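Local structure of uncharacterized conserved protein (Ruegeria pomeroyi DSS-3, 3IUS) at residues 208-213 against 255-260; 113-118 against 251-256. The protein is of unknown function but probably binds NAD(P) through a Rossmann-type domain, as in related atypical short-chain dehydrogenase/reductase proteins. All coordinates share one frame; numbering follows the deposited sequence. Where two conformers were deposited one is given.

Interaction 1 (208-213 against 255-260); sequences CDDEPV and VRNDRI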
# COMPACT_ATOMS: atom_id res chain seq x y z
N CYS A 208 -4.30 -5.33 -5.43
CA CYS A 208 -4.04 -6.61 -4.77
C CYS A 208 -3.79 -7.64 -5.86
O CYS A 208 -4.12 -7.41 -7.01
CB CYS A 208 -5.26 -7.04 -3.94
SG CYS A 208 -6.82 -7.04 -4.89
N ASP A 209 -3.22 -8.79 -5.49
CA ASP A 209 -2.99 -9.83 -6.48
C ASP A 209 -4.22 -10.72 -6.69
O ASP A 209 -5.32 -10.42 -6.21
CB ASP A 209 -1.73 -10.64 -6.16
CG ASP A 209 -1.92 -11.58 -5.00
OD1 ASP A 209 -3.08 -11.83 -4.60
OD2 ASP A 209 -0.89 -12.09 -4.49
N ASP A 210 -4.04 -11.81 -7.43
CA ASP A 210 -5.14 -12.64 -7.90
C ASP A 210 -5.64 -13.68 -6.91
O ASP A 210 -6.68 -14.30 -7.13
CB ASP A 210 -4.75 -13.35 -9.19
CG ASP A 210 -4.71 -12.42 -10.38
OD1 ASP A 210 -5.19 -11.28 -10.25
OD2 ASP A 210 -4.20 -12.83 -11.44
N GLU A 211 -4.91 -13.88 -5.82
CA GLU A 211 -5.18 -15.03 -4.97
C GLU A 211 -5.24 -14.70 -3.47
O GLU A 211 -4.22 -14.74 -2.77
CB GLU A 211 -4.15 -16.13 -5.23
CG GLU A 211 -4.40 -17.39 -4.43
CD GLU A 211 -3.55 -18.56 -4.90
OE1 GLU A 211 -2.95 -18.47 -5.99
OE2 GLU A 211 -3.48 -19.57 -4.17
N PRO A 212 -6.45 -14.37 -2.99
CA PRO A 212 -6.67 -14.27 -1.55
C PRO A 212 -6.15 -15.55 -0.91
O PRO A 212 -6.46 -16.63 -1.40
CB PRO A 212 -8.18 -14.21 -1.44
CG PRO A 212 -8.60 -13.50 -2.70
CD PRO A 212 -7.63 -13.92 -3.76
N VAL A 213 -5.39 -15.41 0.16
CA VAL A 213 -4.69 -16.56 0.70
C VAL A 213 -4.75 -16.60 2.22
O VAL A 213 -4.60 -15.57 2.88
CB VAL A 213 -3.22 -16.60 0.20
CG1 VAL A 213 -2.47 -15.34 0.63
CG2 VAL A 213 -2.51 -17.84 0.71
N VAL A 255 -10.90 -9.44 -2.55
CA VAL A 255 -10.94 -8.16 -3.26
C VAL A 255 -10.64 -8.33 -4.74
O VAL A 255 -9.62 -8.92 -5.11
CB VAL A 255 -9.92 -7.17 -2.65
CG1 VAL A 255 -10.05 -5.80 -3.32
CG2 VAL A 255 -10.11 -7.06 -1.13
N ARG A 256 -11.53 -7.80 -5.58
CA ARG A 256 -11.37 -7.82 -7.03
C ARG A 256 -10.33 -6.79 -7.47
O ARG A 256 -10.27 -5.69 -6.92
CB ARG A 256 -12.70 -7.52 -7.74
CG ARG A 256 -13.84 -8.51 -7.51
CD ARG A 256 -13.57 -9.87 -8.16
NE ARG A 256 -14.73 -10.76 -8.02
CZ ARG A 256 -14.69 -12.09 -8.16
NH1 ARG A 256 -13.55 -12.69 -8.45
NH2 ARG A 256 -15.79 -12.81 -8.02
N ASN A 257 -9.53 -7.15 -8.46
CA ASN A 257 -8.50 -6.27 -9.00
C ASN A 257 -8.66 -6.06 -10.50
O ASN A 257 -7.68 -5.85 -11.21
CB ASN A 257 -7.10 -6.85 -8.71
CG ASN A 257 -6.89 -8.20 -9.37
OD1 ASN A 257 -7.70 -8.64 -10.18
ND2 ASN A 257 -5.80 -8.88 -9.00
N ASP A 258 -9.91 -6.09 -10.97
CA ASP A 258 -10.20 -5.99 -12.40
C ASP A 258 -9.89 -4.61 -12.98
O ASP A 258 -9.39 -4.50 -14.10
CB ASP A 258 -11.68 -6.34 -12.67
CG ASP A 258 -12.08 -7.69 -12.09
OD1 ASP A 258 -11.34 -8.67 -12.30
OD2 ASP A 258 -13.13 -7.77 -11.44
N ARG A 259 -10.20 -3.58 -12.21
CA ARG A 259 -10.05 -2.20 -12.66
C ARG A 259 -8.62 -1.86 -13.10
O ARG A 259 -8.41 -1.24 -14.14
CB ARG A 259 -10.52 -1.25 -11.57
CG ARG A 259 -11.16 0.02 -12.10
CD ARG A 259 -12.24 0.53 -11.16
NE ARG A 259 -13.16 -0.53 -10.77
CZ ARG A 259 -14.44 -0.34 -10.43
NH1 ARG A 259 -15.19 -1.37 -10.08
NH2 ARG A 259 -14.96 0.88 -10.46
N ILE A 260 -7.63 -2.27 -12.31
CA ILE A 260 -6.25 -1.95 -12.65
C ILE A 260 -5.84 -2.66 -13.94
O ILE A 260 -5.00 -2.17 -14.69
CB ILE A 260 -5.25 -2.28 -11.52
CG1 ILE A 260 -5.36 -3.75 -11.14
CG2 ILE A 260 -5.48 -1.35 -10.31
CD1 ILE A 260 -4.33 -4.22 -10.11
O HOH W 1 -8.18 -10.72 -6.80

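Interaction 2 (113-118 against 251-256); sequences AWVDET and ENKRVR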
# COMPACT_ATOMS: atom_id res chain seq x y z
N ALA A 113 -16.78 -13.04 1.16
CA ALA A 113 -17.37 -12.68 -0.13
C ALA A 113 -16.47 -11.70 -0.87
O ALA A 113 -15.58 -11.09 -0.28
CB ALA A 113 -18.76 -12.07 0.07
N TRP A 114 -16.73 -11.55 -2.17
CA TRP A 114 -15.93 -10.69 -3.03
C TRP A 114 -16.45 -9.26 -3.02
O TRP A 114 -17.66 -9.03 -3.04
CB TRP A 114 -15.91 -11.23 -4.47
CG TRP A 114 -15.07 -12.46 -4.63
CD1 TRP A 114 -15.48 -13.75 -4.51
CD2 TRP A 114 -13.68 -12.51 -4.97
NE1 TRP A 114 -14.42 -14.61 -4.73
CE2 TRP A 114 -13.31 -13.86 -5.01
CE3 TRP A 114 -12.71 -11.53 -5.22
CZ2 TRP A 114 -12.01 -14.27 -5.32
CZ3 TRP A 114 -11.43 -11.93 -5.52
CH2 TRP A 114 -11.09 -13.29 -5.56
N VAL A 115 -15.52 -8.31 -2.98
CA VAL A 115 -15.84 -6.90 -2.99
C VAL A 115 -15.09 -6.23 -4.13
O VAL A 115 -14.06 -6.72 -4.58
CB VAL A 115 -15.45 -6.23 -1.64
CG1 VAL A 115 -16.15 -6.93 -0.48
CG2 VAL A 115 -13.93 -6.26 -1.43
N ASP A 116 -15.63 -5.13 -4.64
CA ASP A 116 -14.92 -4.36 -5.63
C ASP A 116 -14.96 -2.88 -5.25
O ASP A 116 -15.39 -2.53 -4.16
CB ASP A 116 -15.44 -4.61 -7.06
CG ASP A 116 -16.91 -4.24 -7.24
OD1 ASP A 116 -17.38 -3.29 -6.59
OD2 ASP A 116 -17.59 -4.90 -8.05
N GLU A 117 -14.52 -2.03 -6.16
CA GLU A 117 -14.42 -0.61 -5.87
C GLU A 117 -15.79 0.05 -5.69
O GLU A 117 -15.86 1.19 -5.24
CB GLU A 117 -13.60 0.11 -6.95
CG GLU A 117 -12.13 -0.30 -7.02
CD GLU A 117 -11.87 -1.52 -7.89
OE1 GLU A 117 -12.83 -2.28 -8.17
OE2 GLU A 117 -10.71 -1.73 -8.29
N THR A 118 -16.87 -0.66 -6.01
CA THR A 118 -18.22 -0.12 -5.83
C THR A 118 -18.87 -0.58 -4.53
O THR A 118 -19.97 -0.14 -4.18
CB THR A 118 -19.17 -0.48 -7.00
OG1 THR A 118 -19.49 -1.88 -6.94
CG2 THR A 118 -18.52 -0.16 -8.33
N GLU A 251 -12.09 -9.38 10.23
CA GLU A 251 -12.71 -9.02 8.96
C GLU A 251 -12.21 -9.97 7.89
O GLU A 251 -11.01 -10.22 7.79
CB GLU A 251 -12.35 -7.59 8.57
CG GLU A 251 -12.92 -6.52 9.47
CD GLU A 251 -12.58 -5.12 8.99
OE1 GLU A 251 -11.51 -4.95 8.37
OE2 GLU A 251 -13.38 -4.20 9.23
N ASN A 252 -13.12 -10.48 7.07
CA ASN A 252 -12.74 -11.38 6.00
C ASN A 252 -13.43 -11.01 4.70
O ASN A 252 -14.65 -10.94 4.66
CB ASN A 252 -13.07 -12.82 6.39
CG ASN A 252 -12.39 -13.83 5.50
OD1 ASN A 252 -11.24 -13.64 5.09
ND2 ASN A 252 -13.09 -14.90 5.18
N LYS A 253 -12.65 -10.78 3.65
CA LYS A 253 -13.21 -10.52 2.32
C LYS A 253 -12.23 -10.94 1.22
O LYS A 253 -11.08 -11.27 1.50
CB LYS A 253 -13.56 -9.04 2.18
CG LYS A 253 -12.37 -8.11 1.96
CD LYS A 253 -11.77 -7.62 3.25
CE LYS A 253 -10.62 -6.65 3.00
NZ LYS A 253 -9.89 -6.35 4.25
N ARG A 254 -12.70 -10.93 -0.02
CA ARG A 254 -11.84 -11.19 -1.16
C ARG A 254 -12.01 -9.99 -2.07
O ARG A 254 -13.13 -9.54 -2.28
CB ARG A 254 -12.26 -12.48 -1.88
CG ARG A 254 -11.87 -13.75 -1.12
CD ARG A 254 -12.41 -14.98 -1.83
NE ARG A 254 -11.86 -16.23 -1.29
CZ ARG A 254 -12.32 -16.81 -0.19
NH1 ARG A 254 -13.32 -16.26 0.48
NH2 ARG A 254 -11.78 -17.94 0.24
N VAL A 255 -10.90 -9.44 -2.55
CA VAL A 255 -10.94 -8.16 -3.26
C VAL A 255 -10.64 -8.33 -4.74
O VAL A 255 -9.62 -8.92 -5.11
CB VAL A 255 -9.92 -7.17 -2.65
CG1 VAL A 255 -10.05 -5.80 -3.32
CG2 VAL A 255 -10.11 -7.06 -1.13
N ARG A 256 -11.53 -7.80 -5.58
CA ARG A 256 -11.37 -7.82 -7.03
C ARG A 256 -10.33 -6.79 -7.47
O ARG A 256 -10.27 -5.69 -6.92
CB ARG A 256 -12.70 -7.52 -7.74
CG ARG A 256 -13.84 -8.51 -7.51
CD ARG A 256 -13.57 -9.87 -8.16
NE ARG A 256 -14.73 -10.76 -8.02
CZ ARG A 256 -14.69 -12.09 -8.16
NH1 ARG A 256 -13.55 -12.69 -8.45
NH2 ARG A 256 -15.79 -12.81 -8.02

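Interaction 1 (208-213 against 255-260)
The side-chain amide of N257 does most of the polar work here, spending both N-H groups of ND2 on the loop 208-213. One goes to C208 O at 3.0 Å, almost straight (170°) but coming in from above the plane of that carbonyl. The other reaches D210 OD1 at 2.8 Å, nearly along the oxygen's C-O axis. Both acceptors lie in the plane of the amide, which fixes how it is rotated, while the D210 carboxylate is turned 67° against it. K261 completes the arrangement: its NZ donates a hydrogen bond to N257 OD1 and makes a salt bridge to D210 OD1, so its charge would probably help keep the carboxylate ionised. The N257 torsion that aims the amide this way is the crowded one, with CG between the backbone N and the carbonyl carbon (chi1 62°). Replacing N257 with an alanine would probably loosen the loop, since both bonds from ND2 and the link through OD1 to K261 would go together.

A water ties the backbones alongside, donating to D209 O and to V255 O, each at 2.9 Å. Within the loop, D209 OD1 accepts from E211 N in an Asx turn that shapes the bend.

Packing centres on C208, whose buried SG sits 3.4 Å from V255 O, 3.8 Å from V255 CG1 and the same distance from N257 CB.

The loop follows strand 204-207 of the main parallel sheet and leads to helix 215-226. Opposite it, the chain passes from strand 254-255 into helix 258-262, with V255 resting on N206 and I260 on Y205, while D209 makes a backbone hydrogen bond to R182 of strand 182-184.

Interaction 2 (113-118 against 251-256)
Three backbone hydrogen bonds zip 113-118 to 251-256 as a short parallel pair. R254 N gives to A113 O at 2.9 Å from above the carbonyl plane, whereas V115 N to R254 O (2.8 Å) and R256 N to V115 O (2.9 Å) run nearly along the C=O axes. Beside them, W114 CA comes within 3.1 Å of R254 O in a CA-H...O contact.

The indole of W114 is clamped between two arginines. R256 bends at chi2 (-68°) and lays its guanidinium flat on one face, the planes 7° apart, with CZ 3.7 Å from the centroid of the five-membered ring in a cation-pi contact. Over the opposite face comes R254, which presents its aliphatic chain: CB stands 3.4 Å from the six-membered ring's centroid in a CH-pi contact, and CD follows over CE2 and NE1. Its NH1 is then carried on to a hydrogen bond with G112 O.

On the other face of the pair, V115 CG2 meets V255 CG2 at 3.9 Å. Further along, D116 OD1 takes both the backbone N and the OG1 of T118, fixing the turn that ends the strand as an Asx turn.

The two strands form a small sheet of their own, and E117, in the turn that follows strand 114-115, links it to the main sheet by accepting from N206 N of strand 204-207.

In the fold
Interactions 1 and 2 lie side by side, their centres 9 Å apart and on the same side of the molecule's centre. V255 and R256 belong to both, so one run of chain, strand 254-255 passing into helix 258-262, holds two distant parts of the sequence: 113-118, which comes first, and then 208-213. P212 of interaction 1 packs against both R254 and W114 of interaction 2, and a salt bridge from R259 to E117 (NE to OE1, 3.1 Å) joins them a second time. Late chain is thus bound to a short strand-bearing segment, 113-118, and to a loop, 208-213, of the probable nucleotide-binding region, the loop directly after strand 204-207 of its main sheet.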